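Local coordinates for initiator protein NS1 (Murine minute virus, PDB 4R94) that nicks viral DNA at the replication origin through this N-terminal endonuclease domain and, with its helicase activity, initiates and directs viral DNA replication, at residues 15-27 with 198-212. Sequence-based numbering, arbitrary orientation.
Sequences NWLKEKSNQEVFS and TKCVLFGNMIAYYFL
Phe203, Leu17 and Val25 bury the most surface here. A chi1 of -172° swings the Phe203 ring away from its own N, to between Val25 and Trp16: Phe203 CD1 lies 3.8 Å from Val25 CG1, while Trp16 CZ3 meets Phe203 CE2 at 3.7 Å, in the plane of the Phe203 ring and at its edge. The two aromatic planes are inclined at 70°. Ile207 CD1 sits over the centre of one Phe203 face and also touches Leu17 CD2 at 3.7 Å; the other Leu17 methyl, CD1, meets Leu212 CD1 tip to tip. Phe203 and Ile207 also pack on Phe115 of strand 112-121.

Backbone bonds fix the start of helix 203-211. Phe203 N gives a straight bond to Gln23 O (2.9 Å, 167°), and Lys20 O accepts two hydrogen bonds, from Gly204 N and Gln23 N, which come from opposite faces of its carbonyl plane. Gly204 CA lies 3.5 Å from Leu17 O in a CH...O contact. Val25 and Val201 form an antiparallel hydrogen-bonded pair, their CG2 methyls 3.6 Å apart. A short strand thus joins the central antiparallel sheet of the Rep-type nuclease domain and leads into the helix bearing the nucleophilic Tyr210 of the RCR-3 motif.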
ATOM      1  N   ASN A  15       6.970  -5.997  19.989  1.00 26.01           N
ATOM      2  CA  ASN A  15       6.600  -7.367  20.340  1.00 28.15           C
ATOM      3  C   ASN A  15       5.736  -8.048  19.286  1.00 28.90           C
ATOM      4  O   ASN A  15       5.934  -9.223  18.978  1.00 29.68           O
ATOM      5  CB  ASN A  15       5.881  -7.397  21.690  1.00 29.98           C
ATOM      6  CG  ASN A  15       6.822  -7.163  22.858  1.00 37.76           C
ATOM      7  OD1 ASN A  15       8.018  -7.477  22.785  1.00 39.47           O
ATOM      8  ND2 ASN A  15       6.289  -6.615  23.946  1.00 39.90           N
ATOM      9  N   TRP A  16       4.777  -7.311  18.733  1.00 24.30           N
ATOM     10  CA  TRP A  16       3.898  -7.846  17.703  1.00 26.78           C
ATOM     11  C   TRP A  16       4.688  -8.252  16.453  1.00 26.56           C
ATOM     12  O   TRP A  16       4.446  -9.318  15.871  1.00 27.47           O
ATOM     13  CB  TRP A  16       2.822  -6.803  17.366  1.00 25.96           C
ATOM     14  CG  TRP A  16       1.721  -7.232  16.444  1.00 28.98           C
ATOM     15  CD1 TRP A  16       0.551  -7.867  16.788  1.00 30.17           C
ATOM     16  CD2 TRP A  16       1.641  -6.986  15.036  1.00 26.06           C
ATOM     17  NE1 TRP A  16      -0.228  -8.055  15.673  1.00 28.26           N
ATOM     18  CE2 TRP A  16       0.417  -7.523  14.586  1.00 26.78           C
ATOM     19  CE3 TRP A  16       2.489  -6.368  14.111  1.00 22.45           C
ATOM     20  CZ2 TRP A  16       0.023  -7.463  13.247  1.00 26.77           C
ATOM     21  CZ3 TRP A  16       2.096  -6.315  12.788  1.00 22.73           C
ATOM     22  CH2 TRP A  16       0.879  -6.861  12.366  1.00 23.33           C
ATOM     23  N   LEU A  17       5.650  -7.419  16.061  1.00 23.66           N
ATOM     24  CA  LEU A  17       6.449  -7.710  14.877  1.00 23.17           C
ATOM     25  C   LEU A  17       7.415  -8.859  15.134  1.00 25.40           C
ATOM     26  O   LEU A  17       7.612  -9.708  14.271  1.00 27.57           O
ATOM     27  CB  LEU A  17       7.222  -6.471  14.419  1.00 22.26           C
ATOM     28  CG  LEU A  17       6.393  -5.300  13.900  1.00 24.47           C
ATOM     29  CD1 LEU A  17       7.267  -4.050  13.779  1.00 24.06           C
ATOM     30  CD2 LEU A  17       5.746  -5.660  12.560  1.00 22.01           C
ATOM     31  N   LYS A  18       8.008  -8.889  16.321  1.00 24.42           N
ATOM     32  CA  LYS A  18       8.972  -9.934  16.637  1.00 26.40           C
ATOM     33  C   LYS A  18       8.303 -11.309  16.675  1.00 27.80           C
ATOM     34  O   LYS A  18       8.888 -12.305  16.252  1.00 27.30           O
ATOM     35  CB  LYS A  18       9.680  -9.640  17.965  1.00 27.01           C
ATOM     36  CG  LYS A  18      11.010 -10.365  18.106  1.00 33.87           C
ATOM     37  CD  LYS A  18      12.021  -9.851  17.081  1.00 31.52           C
ATOM     38  CE  LYS A  18      13.369 -10.516  17.234  1.00 35.91           C
ATOM     39  NZ  LYS A  18      14.400  -9.921  16.339  1.00 36.41           N
ATOM     40  N   GLU A  19       7.070 -11.366  17.167  1.00 27.88           N
ATOM     41  CA  GLU A  19       6.320 -12.616  17.153  1.00 28.93           C
ATOM     42  C   GLU A  19       6.120 -13.100  15.725  1.00 28.74           C
ATOM     43  O   GLU A  19       5.953 -14.294  15.484  1.00 29.87           O
ATOM     44  CB  GLU A  19       4.961 -12.457  17.844  1.00 34.80           C
ATOM     45  CG  GLU A  19       5.020 -12.506  19.357  1.00 43.14           C
ATOM     46  CD  GLU A  19       3.642 -12.412  19.996  1.00 56.65           C
ATOM     47  OE1 GLU A  19       2.669 -12.100  19.274  1.00 57.75           O
ATOM     48  OE2 GLU A  19       3.534 -12.655  21.218  1.00 62.50           O
ATOM     49  N   LYS A  20       6.124 -12.167  14.776  1.00 26.12           N
ATOM     50  CA  LYS A  20       5.874 -12.519  13.388  1.00 25.89           C
ATOM     51  C   LYS A  20       7.136 -12.381  12.541  1.00 24.65           C
ATOM     52  O   LYS A  20       7.066 -12.260  11.321  1.00 24.62           O
ATOM     53  CB  LYS A  20       4.743 -11.649  12.824  1.00 23.43           C
ATOM     54  CG  LYS A  20       3.427 -11.833  13.553  1.00 26.48           C
ATOM     55  CD  LYS A  20       2.392 -10.803  13.109  1.00 24.78           C
ATOM     56  CE  LYS A  20       1.128 -10.914  13.931  1.00 32.10           C
ATOM     57  NZ  LYS A  20       1.434 -10.605  15.358  1.00 37.33           N
ATOM     58  N   SER A  21       8.298 -12.424  13.195  1.00 25.99           N
ATOM     59  CA  SER A  21       9.569 -12.145  12.532  1.00 24.64           C
ATOM     60  C   SER A  21       9.803 -12.984  11.294  1.00 27.26           C
ATOM     61  O   SER A  21      10.340 -12.487  10.296  1.00 24.51           O
ATOM     62  CB  SER A  21      10.737 -12.372  13.502  1.00 24.91           C
ATOM     63  OG  SER A  21      10.704 -13.698  13.989  1.00 26.58           O
ATOM     64  N   ASN A  22       9.385 -14.250  11.374  1.00 24.91           N
ATOM     65  CA  ASN A  22       9.675 -15.254  10.361  1.00 28.57           C
ATOM     66  C   ASN A  22       8.456 -15.747   9.602  1.00 29.64           C
ATOM     67  O   ASN A  22       8.493 -16.808   8.976  1.00 32.94           O
ATOM     68  CB  ASN A  22      10.361 -16.459  11.011  1.00 30.60           C
ATOM     69  CG  ASN A  22      11.763 -16.158  11.438  1.00 35.40           C
ATOM     70  OD1 ASN A  22      11.989 -15.347  12.336  1.00 33.47           O
ATOM     71  ND2 ASN A  22      12.724 -16.819  10.808  1.00 40.60           N
ATOM     72  N   GLN A  23       7.366 -15.001   9.658  1.00 29.15           N
ATOM     73  CA  GLN A  23       6.185 -15.435   8.937  1.00 27.99           C
ATOM     74  C   GLN A  23       6.329 -15.122   7.451  1.00 30.06           C
ATOM     75  O   GLN A  23       6.581 -13.980   7.078  1.00 25.01           O
ATOM     76  CB  GLN A  23       4.936 -14.782   9.500  1.00 29.61           C
ATOM     77  CG  GLN A  23       3.697 -15.511   9.066  1.00 36.84           C
ATOM     78  CD  GLN A  23       2.613 -14.576   8.634  1.00 38.23           C
ATOM     79  OE1 GLN A  23       2.492 -13.467   9.159  1.00 41.54           O
ATOM     80  NE2 GLN A  23       1.817 -15.004   7.660  1.00 29.00           N
ATOM     81  N   GLU A  24       6.194 -16.142   6.606  1.00 28.69           N
ATOM     82  CA  GLU A  24       6.310 -15.943   5.162  1.00 26.94           C
ATOM     83  C   GLU A  24       5.078 -15.208   4.654  1.00 19.46           C
ATOM     84  O   GLU A  24       3.953 -15.529   5.045  1.00 26.11           O
ATOM     85  CB  GLU A  24       6.483 -17.277   4.421  1.00 31.47           C
ATOM     86  CG  GLU A  24       7.909 -17.823   4.470  1.00 34.51           C
ATOM     87  CD  GLU A  24       8.113 -19.050   3.582  1.00 38.74           C
ATOM     88  OE1 GLU A  24       7.679 -20.149   3.977  1.00 42.90           O
ATOM     89  OE2 GLU A  24       8.707 -18.915   2.491  1.00 39.93           O
ATOM     90  N   VAL A  25       5.307 -14.191   3.825  1.00 20.69           N
ATOM     91  CA  VAL A  25       4.215 -13.383   3.263  1.00 20.62           C
ATOM     92  C   VAL A  25       4.550 -12.991   1.828  1.00 20.06           C
ATOM     93  O   VAL A  25       5.715 -12.930   1.452  1.00 20.48           O
ATOM     94  CB  VAL A  25       3.939 -12.087   4.081  1.00 19.47           C
ATOM     95  CG1 VAL A  25       3.437 -12.402   5.496  1.00 22.96           C
ATOM     96  CG2 VAL A  25       5.164 -11.203   4.137  1.00 20.03           C
ATOM     97  N   PHE A  26       3.526 -12.707   1.029  1.00 17.48           N
ATOM     98  CA  PHE A  26       3.742 -12.124  -0.287  1.00 17.72           C
ATOM     99  C   PHE A  26       4.151 -10.659  -0.162  1.00 18.58           C
ATOM    100  O   PHE A  26       3.793  -9.976   0.799  1.00 16.54           O
ATOM    101  CB  PHE A  26       2.478 -12.171  -1.147  1.00 16.30           C
ATOM    102  CG  PHE A  26       1.963 -13.555  -1.453  1.00 20.00           C
ATOM    103  CD1 PHE A  26       2.811 -14.566  -1.871  1.00 23.32           C
ATOM    104  CD2 PHE A  26       0.605 -13.815  -1.367  1.00 23.10           C
ATOM    105  CE1 PHE A  26       2.302 -15.833  -2.173  1.00 22.54           C
ATOM    106  CE2 PHE A  26       0.099 -15.072  -1.660  1.00 25.27           C
ATOM    107  CZ  PHE A  26       0.957 -16.083  -2.058  1.00 22.61           C
ATOM    108  N   SER A  27       4.859 -10.170  -1.170  1.00 16.91           N
ATOM    109  CA  SER A  27       5.185  -8.760  -1.274  1.00 17.59           C
ATOM    110  C   SER A  27       4.610  -8.221  -2.570  1.00 17.43           C
ATOM    111  O   SER A  27       4.943  -8.707  -3.657  1.00 16.42           O
ATOM    112  CB  SER A  27       6.705  -8.559  -1.227  1.00 17.17           C
ATOM    113  OG  SER A  27       7.057  -7.229  -1.600  1.00 19.53           O
ATOM    114  N   THR A 198       7.601 -16.883  -7.371  1.00 20.96           N
ATOM    115  CA  THR A 198       7.188 -15.971  -6.311  1.00 20.72           C
ATOM    116  C   THR A 198       8.202 -15.977  -5.180  1.00 22.17           C
ATOM    117  O   THR A 198       8.630 -17.055  -4.744  1.00 23.28           O
ATOM    118  CB  THR A 198       5.821 -16.364  -5.779  1.00 25.71           C
ATOM    119  OG1 THR A 198       4.875 -16.250  -6.849  1.00 23.82           O
ATOM    120  CG2 THR A 198       5.409 -15.466  -4.604  1.00 21.73           C
ATOM    121  N   LYS A 199       8.596 -14.787  -4.721  1.00 19.42           N
ATOM    122  CA  LYS A 199       9.556 -14.666  -3.615  1.00 18.94           C
ATOM    123  C   LYS A 199       8.853 -14.152  -2.362  1.00 22.81           C
ATOM    124  O   LYS A 199       8.597 -12.953  -2.232  1.00 21.49           O
ATOM    125  CB  LYS A 199      10.707 -13.726  -3.994  1.00 19.77           C
ATOM    126  CG  LYS A 199      11.799 -13.570  -2.911  1.00 21.64           C
ATOM    127  CD  LYS A 199      12.968 -12.765  -3.441  1.00 24.59           C
ATOM    128  CE  LYS A 199      13.996 -12.511  -2.341  1.00 29.39           C
ATOM    129  NZ  LYS A 199      14.987 -11.502  -2.779  1.00 33.42           N
ATOM    130  N   CYS A 200       8.541 -15.051  -1.440  1.00 21.06           N
ATOM    131  CA  CYS A 200       7.953 -14.630  -0.185  1.00 20.88           C
ATOM    132  C   CYS A 200       9.018 -13.935   0.651  1.00 26.14           C
ATOM    133  O   CYS A 200      10.227 -14.193   0.503  1.00 25.22           O
ATOM    134  CB  CYS A 200       7.344 -15.817   0.552  1.00 22.03           C
ATOM    135  SG  CYS A 200       5.948 -16.546  -0.347  1.00 31.46           S
ATOM    136  N   VAL A 201       8.580 -13.017   1.500  1.00 21.28           N
ATOM    137  CA  VAL A 201       9.503 -12.344   2.393  1.00 22.40           C
ATOM    138  C   VAL A 201       9.101 -12.632   3.822  1.00 21.25           C
ATOM    139  O   VAL A 201       8.022 -13.179   4.072  1.00 21.01           O
ATOM    140  CB  VAL A 201       9.548 -10.827   2.143  1.00 24.07           C
ATOM    141  CG1 VAL A 201       9.958 -10.541   0.704  1.00 27.36           C
ATOM    142  CG2 VAL A 201       8.200 -10.189   2.442  1.00 21.44           C
ATOM    143  N   LEU A 202       9.981 -12.289   4.757  1.00 21.19           N
ATOM    144  CA  LEU A 202       9.704 -12.497   6.170  1.00 21.38           C
ATOM    145  C   LEU A 202       9.098 -11.225   6.768  1.00 21.08           C
ATOM    146  O   LEU A 202       9.752 -10.167   6.810  1.00 21.62           O
ATOM    147  CB  LEU A 202      10.986 -12.907   6.920  1.00 22.74           C
ATOM    148  CG  LEU A 202      11.576 -14.270   6.539  1.00 29.01           C
ATOM    149  CD1 LEU A 202      12.657 -14.661   7.545  1.00 29.77           C
ATOM    150  CD2 LEU A 202      10.530 -15.356   6.445  1.00 25.93           C
ATOM    151  N   PHE A 203       7.855 -11.353   7.234  1.00 21.52           N
ATOM    152  CA  PHE A 203       7.010 -10.233   7.638  1.00 21.52           C
ATOM    153  C   PHE A 203       7.655  -9.286   8.654  1.00 20.77           C
ATOM    154  O   PHE A 203       7.932  -8.131   8.345  1.00 19.11           O
ATOM    155  CB  PHE A 203       5.698 -10.789   8.187  1.00 20.40           C
ATOM    156  CG  PHE A 203       4.647  -9.752   8.465  1.00 19.83           C
ATOM    157  CD1 PHE A 203       3.895  -9.200   7.432  1.00 20.41           C
ATOM    158  CD2 PHE A 203       4.353  -9.389   9.773  1.00 20.11           C
ATOM    159  CE1 PHE A 203       2.890  -8.266   7.699  1.00 19.29           C
ATOM    160  CE2 PHE A 203       3.349  -8.461  10.049  1.00 19.48           C
ATOM    161  CZ  PHE A 203       2.620  -7.893   9.009  1.00 18.87           C
ATOM    162  N   GLY A 204       7.888  -9.770   9.871  1.00 20.12           N
ATOM    163  CA  GLY A 204       8.447  -8.923  10.912  1.00 21.84           C
ATOM    164  C   GLY A 204       9.801  -8.338  10.542  1.00 19.96           C
ATOM    165  O   GLY A 204      10.045  -7.155  10.755  1.00 19.43           O
ATOM    166  N   ASN A 205      10.673  -9.155   9.965  1.00 21.09           N
ATOM    167  CA  ASN A 205      12.006  -8.667   9.642  1.00 17.88           C
ATOM    168  C   ASN A 205      11.997  -7.566   8.594  1.00 17.88           C
ATOM    169  O   ASN A 205      12.686  -6.566   8.745  1.00 20.96           O
ATOM    170  CB  ASN A 205      12.912  -9.809   9.179  1.00 22.66           C
ATOM    171  CG  ASN A 205      13.262 -10.759  10.301  1.00 26.02           C
ATOM    172  OD1 ASN A 205      13.018 -10.477  11.482  1.00 22.74           O
ATOM    173  ND2 ASN A 205      13.830 -11.907   9.938  1.00 26.43           N
ATOM    174  N   MET A 206      11.215  -7.751   7.533  1.00 20.04           N
ATOM    175  CA  MET A 206      11.133  -6.748   6.482  1.00 18.88           C
ATOM    176  C   MET A 206      10.570  -5.426   7.015  1.00 17.43           C
ATOM    177  O   MET A 206      11.024  -4.353   6.632  1.00 18.26           O
ATOM    178  CB  MET A 206      10.273  -7.249   5.310  1.00 19.01           C
ATOM    179  CG  MET A 206      10.245  -6.287   4.133  1.00 22.66           C
ATOM    180  SD  MET A 206      11.854  -6.144   3.321  1.00 29.20           S
ATOM    181  CE  MET A 206      12.128  -7.870   3.003  1.00 21.74           C
ATOM    182  N   ILE A 207       9.570  -5.498   7.892  1.00 17.06           N
ATOM    183  CA  ILE A 207       9.025  -4.270   8.447  1.00 18.29           C
ATOM    184  C   ILE A 207      10.066  -3.558   9.341  1.00 18.40           C
ATOM    185  O   ILE A 207      10.362  -2.379   9.133  1.00 19.24           O
ATOM    186  CB  ILE A 207       7.723  -4.565   9.215  1.00 18.86           C
ATOM    187  CG1 ILE A 207       6.694  -5.128   8.224  1.00 16.47           C
ATOM    188  CG2 ILE A 207       7.231  -3.298   9.927  1.00 16.82           C
ATOM    189  CD1 ILE A 207       5.433  -5.697   8.877  1.00 18.49           C
ATOM    190  N   ALA A 208      10.665  -4.283  10.281  1.00 17.82           N
ATOM    191  CA  ALA A 208      11.562  -3.669  11.254  1.00 22.15           C
ATOM    192  C   ALA A 208      12.876  -3.204  10.630  1.00 19.38           C
ATOM    193  O   ALA A 208      13.363  -2.109  10.920  1.00 20.96           O
ATOM    194  CB  ALA A 208      11.848  -4.645  12.385  1.00 22.72           C
ATOM    195  N   TYR A 209      13.446  -4.040   9.767  1.00 20.42           N
ATOM    196  CA  TYR A 209      14.767  -3.761   9.216  1.00 20.19           C
ATOM    197  C   TYR A 209      14.740  -2.956   7.924  1.00 21.07           C
ATOM    198  O   TYR A 209      15.790  -2.549   7.425  1.00 21.08           O
ATOM    199  CB  TYR A 209      15.515  -5.070   8.968  1.00 18.95           C
ATOM    200  CG  TYR A 209      15.771  -5.888  10.206  1.00 21.03           C
ATOM    201  CD1 TYR A 209      16.229  -5.283  11.375  1.00 22.99           C
ATOM    202  CD2 TYR A 209      15.562  -7.259  10.211  1.00 23.38           C
ATOM    203  CE1 TYR A 209      16.465  -6.032  12.516  1.00 26.24           C
ATOM    204  CE2 TYR A 209      15.805  -8.019  11.344  1.00 27.50           C
ATOM    205  CZ  TYR A 209      16.253  -7.395  12.495  1.00 29.28           C
ATOM    206  OH  TYR A 209      16.496  -8.146  13.633  1.00 32.54           O
ATOM    207  N   TYR A 210      13.557  -2.730   7.351  1.00 19.32           N
ATOM    208  CA  TYR A 210      13.507  -1.992   6.099  1.00 19.72           C
ATOM    209  C   TYR A 210      12.374  -0.939   6.074  1.00 17.67           C
ATOM    210  O   TYR A 210      12.655   0.256   5.980  1.00 18.75           O
ATOM    211  CB  TYR A 210      13.380  -2.963   4.906  1.00 19.88           C
ATOM    212  CG  TYR A 210      13.355  -2.240   3.589  1.00 22.14           C
ATOM    213  CD1 TYR A 210      14.489  -1.583   3.111  1.00 22.86           C
ATOM    214  CD2 TYR A 210      12.197  -2.193   2.827  1.00 21.42           C
ATOM    215  CE1 TYR A 210      14.464  -0.893   1.912  1.00 25.95           C
ATOM    216  CE2 TYR A 210      12.164  -1.503   1.622  1.00 26.73           C
ATOM    217  CZ  TYR A 210      13.296  -0.863   1.171  1.00 27.97           C
ATOM    218  OH  TYR A 210      13.244  -0.181  -0.023  1.00 31.53           O
ATOM    219  N   PHE A 211      11.105  -1.333   6.143  1.00 18.40           N
ATOM    220  CA  PHE A 211      10.084  -0.292   5.958  1.00 15.98           C
ATOM    221  C   PHE A 211      10.092   0.762   7.065  1.00 15.64           C
ATOM    222  O   PHE A 211       9.875   1.947   6.800  1.00 18.94           O
ATOM    223  CB  PHE A 211       8.684  -0.912   5.816  1.00 16.70           C
ATOM    224  CG  PHE A 211       8.491  -1.621   4.509  1.00 17.66           C
ATOM    225  CD1 PHE A 211       8.561  -0.913   3.318  1.00 16.96           C
ATOM    226  CD2 PHE A 211       8.300  -2.999   4.469  1.00 17.63           C
ATOM    227  CE1 PHE A 211       8.406  -1.558   2.085  1.00 16.83           C
ATOM    228  CE2 PHE A 211       8.141  -3.659   3.253  1.00 16.37           C
ATOM    229  CZ  PHE A 211       8.212  -2.944   2.056  1.00 18.86           C
ATOM    230  N   LEU A 212      10.377   0.352   8.296  1.00 18.11           N
ATOM    231  CA  LEU A 212      10.442   1.304   9.401  1.00 18.67           C
ATOM    232  C   LEU A 212      11.720   2.167   9.401  1.00 20.45           C
ATOM    233  O   LEU A 212      11.869   3.065  10.232  1.00 19.55           O
ATOM    234  CB  LEU A 212      10.307   0.565  10.744  1.00 21.63           C
ATOM    235  CG  LEU A 212       8.953  -0.094  11.024  1.00 21.51           C
ATOM    236  CD1 LEU A 212       8.843  -0.582  12.476  1.00 21.24           C
ATOM    237  CD2 LEU A 212       7.795   0.858  10.665  1.00 20.09           C
TER
HETATM  238  O   HOH W   1       6.060 -12.032  -3.077  1.00 20.28           O